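Local coordinates for protein L-amino acid deaminase (Proteus vulgaris, PDB 5I39) that probably oxidises L-amino acids as a membrane-bound, FAD-containing deaminase of the DAO family of flavoprotein oxidoreductases, at residues R16-V27 and D185-E195; L265-P273 and L328-S338. One frame throughout, in Å; residues are numbered along the deposited sequence. Where two conformers were deposited one is given.

Contact 1: residues R16-V27 and D185-E195; sequences RFVPGTPRHGFV and DPEVATFVMAE. With EDO (1,2-ethanediol), chain C.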
loop_
_atom_site.group_PDB
_atom_site.type_symbol
_atom_site.label_atom_id
_atom_site.label_comp_id
_atom_site.label_asym_id
_atom_site.label_seq_id
_atom_site.Cartn_x
_atom_site.Cartn_y
_atom_site.Cartn_z
ATOM N N ARG A 16 -7.109 -11.315 -13.919
ATOM C CA ARG A 16 -6.893 -11.553 -12.484
ATOM C C ARG A 16 -8.148 -11.351 -11.627
ATOM O O ARG A 16 -8.296 -11.998 -10.593
ATOM C CB ARG A 16 -5.753 -10.679 -11.958
ATOM C CG ARG A 16 -6.007 -9.176 -11.983
ATOM C CD ARG A 16 -4.687 -8.432 -12.088
ATOM N NE ARG A 16 -4.843 -6.978 -12.135
ATOM C CZ ARG A 16 -4.905 -6.168 -11.077
ATOM N NH1 ARG A 16 -4.841 -6.641 -9.827
ATOM N NH2 ARG A 16 -5.035 -4.859 -11.281
ATOM N N PHE A 17 -9.032 -10.446 -12.045
ATOM C CA PHE A 17 -10.320 -10.257 -11.373
ATOM C C PHE A 17 -11.297 -11.324 -11.865
ATOM O O PHE A 17 -11.386 -11.582 -13.068
ATOM C CB PHE A 17 -10.883 -8.859 -11.632
ATOM C CG PHE A 17 -10.008 -7.744 -11.119
ATOM C CD1 PHE A 17 -9.965 -7.435 -9.760
ATOM C CD2 PHE A 17 -9.229 -6.995 -11.997
ATOM C CE1 PHE A 17 -9.167 -6.398 -9.292
ATOM C CE2 PHE A 17 -8.426 -5.962 -11.532
ATOM C CZ PHE A 17 -8.391 -5.665 -10.177
ATOM N N VAL A 18 -12.014 -11.940 -10.927
ATOM C CA VAL A 18 -12.931 -13.043 -11.218
ATOM C C VAL A 18 -14.329 -12.680 -10.699
ATOM O O VAL A 18 -14.604 -12.815 -9.503
ATOM C CB VAL A 18 -12.433 -14.368 -10.595
ATOM C CG1 VAL A 18 -13.312 -15.537 -11.024
ATOM C CG2 VAL A 18 -10.988 -14.637 -10.999
ATOM N N PRO A 19 -15.223 -12.207 -11.595
ATOM C CA PRO A 19 -16.602 -11.892 -11.198
ATOM C C PRO A 19 -17.328 -13.063 -10.513
ATOM O O PRO A 19 -17.059 -14.223 -10.817
ATOM C CB PRO A 19 -17.278 -11.533 -12.531
ATOM C CG PRO A 19 -16.171 -11.063 -13.405
ATOM C CD PRO A 19 -14.963 -11.851 -13.004
ATOM N N GLY A 20 -18.216 -12.750 -9.576
ATOM C CA GLY A 20 -18.983 -13.776 -8.856
ATOM C C GLY A 20 -18.190 -14.614 -7.861
ATOM O O GLY A 20 -18.613 -15.717 -7.500
ATOM N N THR A 21 -17.041 -14.092 -7.427
ATOM C CA THR A 21 -16.188 -14.720 -6.407
ATOM C C THR A 21 -15.681 -13.589 -5.516
ATOM O O THR A 21 -15.851 -12.427 -5.869
ATOM C CB THR A 21 -14.964 -15.449 -7.016
ATOM O OG1 THR A 21 -13.976 -14.495 -7.432
ATOM C CG2 THR A 21 -15.362 -16.339 -8.192
ATOM N N PRO A 22 -15.019 -13.913 -4.382
ATOM C CA PRO A 22 -14.378 -12.865 -3.564
ATOM C C PRO A 22 -13.323 -11.995 -4.276
ATOM O O PRO A 22 -12.977 -10.936 -3.761
ATOM C CB PRO A 22 -13.730 -13.665 -2.426
ATOM C CG PRO A 22 -14.572 -14.878 -2.301
ATOM C CD PRO A 22 -14.968 -15.224 -3.707
ATOM N N ARG A 23 -12.834 -12.436 -5.437
ATOM C CA ARG A 23 -11.886 -11.677 -6.265
ATOM C C ARG A 23 -12.558 -10.822 -7.352
ATOM O O ARG A 23 -11.921 -10.471 -8.349
ATOM C CB ARG A 23 -10.873 -12.652 -6.878
ATOM C CG ARG A 23 -10.103 -13.389 -5.801
ATOM C CD ARG A 23 -9.124 -14.435 -6.294
ATOM N NE ARG A 23 -8.218 -14.728 -5.185
ATOM C CZ ARG A 23 -7.083 -14.078 -4.914
ATOM N NH1 ARG A 23 -6.626 -13.096 -5.703
ATOM N NH2 ARG A 23 -6.378 -14.436 -3.841
ATOM N N HIS A 24 -13.831 -10.473 -7.139
ATOM C CA HIS A 24 -14.627 -9.671 -8.086
ATOM C C HIS A 24 -14.006 -8.303 -8.426
ATOM O O HIS A 24 -14.064 -7.858 -9.572
ATOM C CB HIS A 24 -16.097 -9.521 -7.607
ATOM C CG HIS A 24 -16.252 -9.013 -6.202
ATOM N ND1 HIS A 24 -16.148 -7.681 -5.883
ATOM C CD2 HIS A 24 -16.530 -9.650 -5.039
ATOM C CE1 HIS A 24 -16.332 -7.516 -4.587
ATOM N NE2 HIS A 24 -16.567 -8.698 -4.049
ATOM N N GLY A 25 -13.395 -7.654 -7.440
ATOM C CA GLY A 25 -12.720 -6.375 -7.661
ATOM C C GLY A 25 -13.630 -5.228 -8.062
ATOM O O GLY A 25 -13.297 -4.432 -8.932
ATOM N N PHE A 26 -14.768 -5.132 -7.391
ATOM C CA PHE A 26 -15.726 -4.047 -7.602
ATOM C C PHE A 26 -16.613 -3.896 -6.379
ATOM O O PHE A 26 -17.294 -4.839 -5.976
ATOM C CB PHE A 26 -16.599 -4.241 -8.845
ATOM C CG PHE A 26 -17.537 -3.088 -9.088
ATOM C CD1 PHE A 26 -17.075 -1.911 -9.671
ATOM C CD2 PHE A 26 -18.866 -3.150 -8.682
ATOM C CE1 PHE A 26 -17.927 -0.832 -9.870
ATOM C CE2 PHE A 26 -19.723 -2.075 -8.879
ATOM C CZ PHE A 26 -19.252 -0.916 -9.472
ATOM N N VAL A 27 -16.591 -2.702 -5.802
ATOM C CA VAL A 27 -17.475 -2.336 -4.707
ATOM C C VAL A 27 -18.262 -1.131 -5.176
ATOM O O VAL A 27 -17.678 -0.123 -5.570
ATOM C CB VAL A 27 -16.675 -1.989 -3.441
ATOM C CG1 VAL A 27 -17.585 -1.435 -2.351
ATOM C CG2 VAL A 27 -15.941 -3.220 -2.939
ATOM N N ASP A 185 -3.407 -9.498 -1.474
ATOM C CA ASP A 185 -3.652 -9.682 -2.905
ATOM C C ASP A 185 -4.472 -8.507 -3.438
ATOM O O ASP A 185 -5.531 -8.193 -2.886
ATOM C CB ASP A 185 -4.399 -10.994 -3.167
ATOM C CG ASP A 185 -3.699 -12.216 -2.577
ATOM O OD1 ASP A 185 -2.500 -12.147 -2.225
ATOM O OD2 ASP A 185 -4.370 -13.265 -2.461
ATOM N N PRO A 186 -4.017 -7.873 -4.535
ATOM C CA PRO A 186 -4.688 -6.657 -5.006
ATOM C C PRO A 186 -6.079 -6.854 -5.609
ATOM O O PRO A 186 -6.815 -5.886 -5.754
ATOM C CB PRO A 186 -3.703 -6.102 -6.031
ATOM C CG PRO A 186 -2.992 -7.301 -6.542
ATOM C CD PRO A 186 -2.825 -8.181 -5.345
ATOM N N GLU A 187 -6.452 -8.094 -5.909
ATOM C CA GLU A 187 -7.799 -8.381 -6.380
ATOM C C GLU A 187 -8.828 -8.361 -5.249
ATOM O O GLU A 187 -10.028 -8.382 -5.527
ATOM C CB GLU A 187 -7.845 -9.734 -7.089
ATOM C CG GLU A 187 -6.953 -9.823 -8.323
ATOM C CD GLU A 187 -5.473 -9.989 -8.019
ATOM O OE1 GLU A 187 -5.125 -10.587 -6.976
ATOM O OE2 GLU A 187 -4.654 -9.503 -8.825
ATOM N N VAL A 188 -8.368 -8.333 -3.994
ATOM C CA VAL A 188 -9.250 -8.472 -2.831
ATOM C C VAL A 188 -9.084 -7.401 -1.748
ATOM O O VAL A 188 -10.081 -6.840 -1.302
ATOM C CB VAL A 188 -9.080 -9.863 -2.171
ATOM C CG1 VAL A 188 -10.025 -10.027 -0.986
ATOM C CG2 VAL A 188 -9.320 -10.976 -3.178
ATOM N N ALA A 189 -7.857 -7.143 -1.298
ATOM C CA ALA A 189 -7.642 -6.469 -0.008
ATOM C C ALA A 189 -8.377 -5.138 0.151
ATOM O O ALA A 189 -9.116 -4.949 1.113
ATOM C CB ALA A 189 -6.157 -6.287 0.255
ATOM N N THR A 190 -8.178 -4.217 -0.783
ATOM C CA THR A 190 -8.774 -2.887 -0.635
ATOM C C THR A 190 -10.291 -2.938 -0.811
ATOM O O THR A 190 -11.013 -2.144 -0.212
ATOM C CB THR A 190 -8.131 -1.874 -1.588
ATOM O OG1 THR A 190 -6.718 -1.910 -1.386
ATOM C CG2 THR A 190 -8.635 -0.458 -1.319
ATOM N N PHE A 191 -10.768 -3.888 -1.607
ATOM C CA PHE A 191 -12.208 -4.063 -1.817
ATOM C C PHE A 191 -12.890 -4.524 -0.533
ATOM O O PHE A 191 -13.953 -4.015 -0.179
ATOM C CB PHE A 191 -12.466 -5.019 -2.982
ATOM C CG PHE A 191 -11.842 -4.548 -4.267
ATOM C CD1 PHE A 191 -12.442 -3.542 -5.022
ATOM C CD2 PHE A 191 -10.623 -5.064 -4.692
ATOM C CE1 PHE A 191 -11.849 -3.083 -6.189
ATOM C CE2 PHE A 191 -10.025 -4.606 -5.854
ATOM C CZ PHE A 191 -10.640 -3.620 -6.606
ATOM N N VAL A 192 -12.271 -5.460 0.178
ATOM C CA VAL A 192 -12.777 -5.867 1.490
ATOM C C VAL A 192 -12.792 -4.669 2.451
ATOM O O VAL A 192 -13.762 -4.464 3.177
ATOM C CB VAL A 192 -11.968 -7.058 2.053
ATOM C CG1 VAL A 192 -12.297 -7.328 3.516
ATOM C CG2 VAL A 192 -12.253 -8.306 1.224
HETATM N N MSE A 193 -11.734 -3.862 2.435
HETATM C CA MSE A 193 -11.676 -2.695 3.323
HETATM C C MSE A 193 -12.742 -1.677 2.974
HETATM O O MSE A 193 -13.328 -1.075 3.872
HETATM C CB MSE A 193 -10.302 -2.027 3.326
HETATM C CG MSE A 193 -9.143 -2.900 3.816
HETATM SE SE MSE A 193 -9.540 -3.926 5.449
HETATM C CE MSE A 193 -10.204 -2.512 6.637
ATOM N N ALA A 194 -13.013 -1.481 1.684
ATOM C CA ALA A 194 -14.068 -0.551 1.260
ATOM C C ALA A 194 -15.462 -0.997 1.701
ATOM O O ALA A 194 -16.257 -0.176 2.165
ATOM C CB ALA A 194 -14.042 -0.361 -0.244
ATOM N N GLU A 195 -15.766 -2.282 1.547
ATOM C CA GLU A 195 -17.062 -2.810 1.988
ATOM C C GLU A 195 -17.210 -2.662 3.499
ATOM O O GLU A 195 -18.284 -2.322 3.995
ATOM C CB GLU A 195 -17.242 -4.274 1.582
ATOM C CG GLU A 195 -17.533 -4.489 0.110
ATOM C CD GLU A 195 -18.864 -3.923 -0.335
ATOM O OE1 GLU A 195 -19.444 -3.076 0.376
ATOM O OE2 GLU A 195 -19.326 -4.331 -1.417
HETATM C C1 EDO C . -11.228 -1.748 -9.541
HETATM O O1 EDO C . -10.468 -1.595 -10.741
HETATM C C2 EDO C . -12.540 -0.976 -9.661
HETATM O O2 EDO C . -13.683 -1.839 -9.637
HETATM O O HOH W 1 -12.639 -8.343 -4.675
HETATM O O HOH W 2 -19.166 -5.815 -3.994
#
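Arg-16, Arg-23, Asp-185 and Glu-187 form a salt-bridge network that, with an apolar patch beside it, fastens the irregular N-terminal segment 16-27 over the start of helix 189-199. Glu-187 reaches both arginines: Arg-16 NH1 donates to Glu-187 OE2 (3.0 Å), in the guanidinium plane but from above the carboxylate, the two planes being nearly perpendicular (86°), while Arg-23 NH1 lies 3.2 Å from Glu-187 OE1. In the glutamate, chi1 (-61°) sets CG beside Arg-16 O, and a bend at chi2 (76°) turns the carboxylate back so that its two oxygens meet the two arginines. Arg-23 NH2 closes the chain of charges on the anti side of Asp-185 OD2 at 2.7 Å, and Val-188 CG2 sits over one face of that guanidinium. Next to the charges, Gly-25 CA rests squarely on the Phe-191 ring, 3.5 Å from its centroid, a CH-pi contact, and Phe-17 CE1 approaches Phe-191 CE2. One water binds Pro-22 O, Gly-25 N and Glu-187 O together. Val-27 packs its CG2 3.9 Å from Phe-191 CB and its CG1 against Ala-194 CB. Asp-185 also pairs with Arg-286 of strand 283-287, and Arg-16 bonds to Ser-77 O and makes a cation-pi contact with Trp-344 of strand 340-350. Elsewhere on helix 189-199, Thr-190 and Met-193 touch helix 47-58, and Met-193 also meets helix 106-110.

Contact 2: residues L265-P273 and L328-S338; sequences LISGSPTAP and LKAEFPAFKES. With EDO (1,2-ethanediol), chain G.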
loop_
_atom_site.group_PDB
_atom_site.type_symbol
_atom_site.label_atom_id
_atom_site.label_comp_id
_atom_site.label_asym_id
_atom_site.label_seq_id
_atom_site.Cartn_x
_atom_site.Cartn_y
_atom_site.Cartn_z
ATOM N N LEU A 265 0.801 -11.876 -12.947
ATOM C CA LEU A 265 0.181 -12.890 -12.109
ATOM C C LEU A 265 0.171 -14.184 -12.900
ATOM O O LEU A 265 -0.314 -14.206 -14.033
ATOM C CB LEU A 265 -1.244 -12.487 -11.719
ATOM C CG LEU A 265 -1.995 -13.458 -10.794
ATOM C CD1 LEU A 265 -1.334 -13.541 -9.429
ATOM C CD2 LEU A 265 -3.455 -13.060 -10.645
ATOM N N ILE A 266 0.712 -15.248 -12.309
ATOM C CA ILE A 266 0.765 -16.560 -12.952
ATOM C C ILE A 266 0.075 -17.608 -12.090
ATOM O O ILE A 266 -0.065 -17.444 -10.873
ATOM C CB ILE A 266 2.216 -16.986 -13.297
ATOM C CG1 ILE A 266 3.068 -17.208 -12.036
ATOM C CG2 ILE A 266 2.846 -15.949 -14.223
ATOM C CD1 ILE A 266 4.446 -17.779 -12.309
ATOM N N SER A 267 -0.353 -18.691 -12.729
ATOM C CA SER A 267 -0.987 -19.786 -12.013
ATOM C C SER A 267 0.036 -20.544 -11.175
ATOM O O SER A 267 1.250 -20.450 -11.394
ATOM C CB SER A 267 -1.716 -20.731 -12.970
ATOM O OG SER A 267 -0.827 -21.362 -13.873
ATOM N N GLY A 268 -0.481 -21.277 -10.198
ATOM C CA GLY A 268 0.335 -21.974 -9.222
ATOM C C GLY A 268 0.876 -23.302 -9.697
ATOM O O GLY A 268 0.765 -23.670 -10.867
ATOM N N SER A 269 1.460 -24.028 -8.756
ATOM C CA SER A 269 2.081 -25.311 -9.032
ATOM C C SER A 269 2.168 -26.110 -7.731
ATOM O O SER A 269 2.483 -25.522 -6.693
ATOM C CB SER A 269 3.476 -25.066 -9.604
ATOM O OG SER A 269 4.310 -26.196 -9.467
ATOM N N PRO A 270 1.915 -27.444 -7.772
ATOM C CA PRO A 270 2.052 -28.243 -6.549
ATOM C C PRO A 270 3.484 -28.308 -5.989
ATOM O O PRO A 270 3.656 -28.619 -4.811
ATOM C CB PRO A 270 1.561 -29.634 -6.974
ATOM C CG PRO A 270 1.732 -29.677 -8.449
ATOM C CD PRO A 270 1.556 -28.272 -8.939
ATOM N N THR A 271 4.485 -28.012 -6.820
ATOM C CA THR A 271 5.894 -28.029 -6.406
ATOM C C THR A 271 6.527 -26.641 -6.225
ATOM O O THR A 271 7.719 -26.546 -5.933
ATOM C CB THR A 271 6.745 -28.835 -7.410
ATOM O OG1 THR A 271 6.615 -28.266 -8.716
ATOM C CG2 THR A 271 6.311 -30.298 -7.440
ATOM N N ALA A 272 5.744 -25.574 -6.387
ATOM C CA ALA A 272 6.232 -24.216 -6.123
ATOM C C ALA A 272 6.604 -24.078 -4.641
ATOM O O ALA A 272 6.018 -24.753 -3.793
ATOM C CB ALA A 272 5.183 -23.187 -6.508
ATOM N N PRO A 273 7.585 -23.210 -4.321
ATOM C CA PRO A 273 8.114 -23.193 -2.954
ATOM C C PRO A 273 7.291 -22.421 -1.922
ATOM O O PRO A 273 7.596 -22.505 -0.734
ATOM C CB PRO A 273 9.479 -22.529 -3.128
ATOM C CG PRO A 273 9.287 -21.600 -4.269
ATOM C CD PRO A 273 8.308 -22.267 -5.196
ATOM N N LEU A 328 12.443 -16.668 -14.396
ATOM C CA LEU A 328 11.758 -17.234 -13.221
ATOM C C LEU A 328 11.639 -18.758 -13.337
ATOM O O LEU A 328 11.954 -19.492 -12.396
ATOM C CB LEU A 328 10.365 -16.616 -13.047
ATOM C CG LEU A 328 9.447 -17.218 -11.971
ATOM C CD1 LEU A 328 10.053 -17.076 -10.584
ATOM C CD2 LEU A 328 8.071 -16.574 -12.021
ATOM N N LYS A 329 11.174 -19.214 -14.496
ATOM C CA LYS A 329 11.010 -20.642 -14.765
ATOM C C LYS A 329 12.337 -21.397 -14.817
ATOM O O LYS A 329 12.402 -22.555 -14.409
ATOM C CB LYS A 329 10.234 -20.844 -16.068
ATOM C CG LYS A 329 8.781 -20.417 -15.960
ATOM C CD LYS A 329 8.124 -20.269 -17.318
ATOM C CE LYS A 329 6.713 -19.727 -17.173
ATOM N NZ LYS A 329 6.052 -19.518 -18.482
ATOM N N ALA A 330 13.387 -20.745 -15.312
ATOM C CA ALA A 330 14.727 -21.341 -15.314
ATOM C C ALA A 330 15.247 -21.542 -13.888
ATOM O O ALA A 330 15.858 -22.563 -13.586
ATOM C CB ALA A 330 15.695 -20.486 -16.112
ATOM N N GLU A 331 14.987 -20.573 -13.014
ATOM C CA GLU A 331 15.434 -20.655 -11.624
ATOM C C GLU A 331 14.558 -21.580 -10.778
ATOM O O GLU A 331 15.062 -22.262 -9.887
ATOM C CB GLU A 331 15.511 -19.260 -11.002
ATOM C CG GLU A 331 16.067 -19.216 -9.578
ATOM C CD GLU A 331 17.426 -19.881 -9.424
ATOM O OE1 GLU A 331 18.253 -19.814 -10.361
ATOM O OE2 GLU A 331 17.672 -20.480 -8.357
ATOM N N PHE A 332 13.255 -21.581 -11.054
ATOM C CA PHE A 332 12.291 -22.441 -10.365
ATOM C C PHE A 332 11.442 -23.179 -11.400
ATOM O O PHE A 332 10.364 -22.704 -11.775
ATOM C CB PHE A 332 11.408 -21.610 -9.429
ATOM C CG PHE A 332 12.097 -21.198 -8.162
ATOM C CD1 PHE A 332 12.112 -22.046 -7.060
ATOM C CD2 PHE A 332 12.740 -19.969 -8.070
ATOM C CE1 PHE A 332 12.752 -21.672 -5.887
ATOM C CE2 PHE A 332 13.385 -19.594 -6.900
ATOM C CZ PHE A 332 13.390 -20.446 -5.809
ATOM N N PRO A 333 11.927 -24.350 -11.871
ATOM C CA PRO A 333 11.183 -25.157 -12.851
ATOM C C PRO A 333 9.782 -25.588 -12.414
ATOM O O PRO A 333 8.976 -25.964 -13.261
ATOM C CB PRO A 333 12.092 -26.373 -13.065
ATOM C CG PRO A 333 13.461 -25.873 -12.758
ATOM C CD PRO A 333 13.272 -24.909 -11.627
ATOM N N ALA A 334 9.483 -25.502 -11.116
ATOM C CA ALA A 334 8.107 -25.636 -10.623
ATOM C C ALA A 334 7.094 -24.744 -11.356
ATOM O O ALA A 334 5.924 -25.098 -11.434
ATOM C CB ALA A 334 8.054 -25.352 -9.130
ATOM N N PHE A 335 7.541 -23.595 -11.875
ATOM C CA PHE A 335 6.672 -22.677 -12.627
ATOM C C PHE A 335 6.626 -22.928 -14.141
ATOM O O PHE A 335 5.945 -22.193 -14.853
ATOM C CB PHE A 335 7.104 -21.223 -12.388
ATOM C CG PHE A 335 7.018 -20.786 -10.952
ATOM C CD1 PHE A 335 5.792 -20.727 -10.299
ATOM C CD2 PHE A 335 8.162 -20.413 -10.255
ATOM C CE1 PHE A 335 5.710 -20.313 -8.976
ATOM C CE2 PHE A 335 8.088 -19.998 -8.932
ATOM C CZ PHE A 335 6.860 -19.947 -8.293
ATOM N N LYS A 336 7.320 -23.955 -14.637
ATOM C CA LYS A 336 7.435 -24.195 -16.086
ATOM C C LYS A 336 6.088 -24.255 -16.818
ATOM O O LYS A 336 5.965 -23.721 -17.920
ATOM C CB LYS A 336 8.239 -25.477 -16.354
ATOM C CG LYS A 336 8.478 -25.812 -17.824
ATOM C CD LYS A 336 9.249 -24.723 -18.549
ATOM C CE LYS A 336 9.577 -25.136 -19.970
ATOM N NZ LYS A 336 10.510 -24.181 -20.595
ATOM N N GLU A 337 5.096 -24.897 -16.203
ATOM C CA GLU A 337 3.760 -25.048 -16.802
ATOM C C GLU A 337 2.742 -23.995 -16.339
ATOM O O GLU A 337 1.564 -24.088 -16.690
ATOM C CB GLU A 337 3.204 -26.453 -16.519
ATOM C CG GLU A 337 4.143 -27.607 -16.864
ATOM C CD GLU A 337 4.591 -27.612 -18.317
ATOM O OE1 GLU A 337 3.805 -27.197 -19.197
ATOM O OE2 GLU A 337 5.736 -28.041 -18.581
ATOM N N SER A 338 3.184 -22.997 -15.572
ATOM C CA SER A 338 2.288 -21.946 -15.082
ATOM C C SER A 338 1.820 -21.054 -16.224
ATOM O O SER A 338 2.594 -20.710 -17.116
ATOM C CB SER A 338 2.972 -21.090 -14.016
ATOM O OG SER A 338 3.208 -21.843 -12.841
HETATM C C1 EDO G . 7.125 -17.041 -20.915
HETATM O O1 EDO G . 7.705 -17.886 -19.918
HETATM C C2 EDO G . 6.339 -17.877 -21.923
HETATM O O2 EDO G . 5.322 -18.669 -21.293
#
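Ile-266 and Phe-335 meet in a small apolar cluster flanked by two serine hydroxyl bonds, where the loop leaving strand 257-266 packs on the turns that follow helix 318-331. With CG1 of Ile-266 between its backbone N and carbonyl carbon (chi1 66°) and chi2 extended, CD1 reaches Leu-328 CD2 tip to tip and lies 3.8 Å from Phe-335 CD1. Farther round the same ring, Ala-272 CB approaches Phe-335 CE1 at 3.8 Å and Pro-273 CD nears CZ. Pro-273 also turns its CG to Phe-332 CE1, again at 3.8 Å. Each segment gives one serine hydroxyl to a backbone carbonyl of the other. Ser-338 OG donates to Ser-267 O (2.8 Å), from well above the carbonyl plane, whereas Ser-269 OG donates to Ala-334 O (2.8 Å), tilted 32° from that plane. Because Ser-269 OG points away from its own backbone N (chi1 159°), it can make this bond and still accept from Thr-271 N, an ST turn. Ala-334 CB fits against this turn, 3.3 Å from Thr-271 OG1. Ser-267 OG faces Ser-338 CA but is bonded to Lys-339 N. Phe-285 stands edge-to-face with both Phe-332 and Phe-335, and Tyr-293 does so with Phe-335. The ST turn and type I turn of 269-272 thus pack on the 3-10 turn and type I turn (335-338) that connect helix 318-331 to strand 340-350, beside the end of its antiparallel partner 257-266.

How the contacts relate
The two contacts follow one another along the chain, contact 1 closing before contact 2 opens, and their centres lie about 24 Å apart. They nevertheless touch: Arg-16 CB packs 3.6 Å from Leu-265 CD2, at the end of strand 257-266. The mixed sheet links them further, since strand 340-350, whose Asp-342 OD2 accepts from Arg-16 N, pairs antiparallel with strand 257-266. Contact 1 is nearer the cofactor, Pro-186 having its side chain about 8 Å from FAD, whereas contact 2 lies at the periphery, about 26 Å from the centre of the chain. The N-terminal segment 16-27 thus bridges helix 189-199, packed on helix 47-58 after the GxGxxG-like turn, and the sheet that carries contact 2.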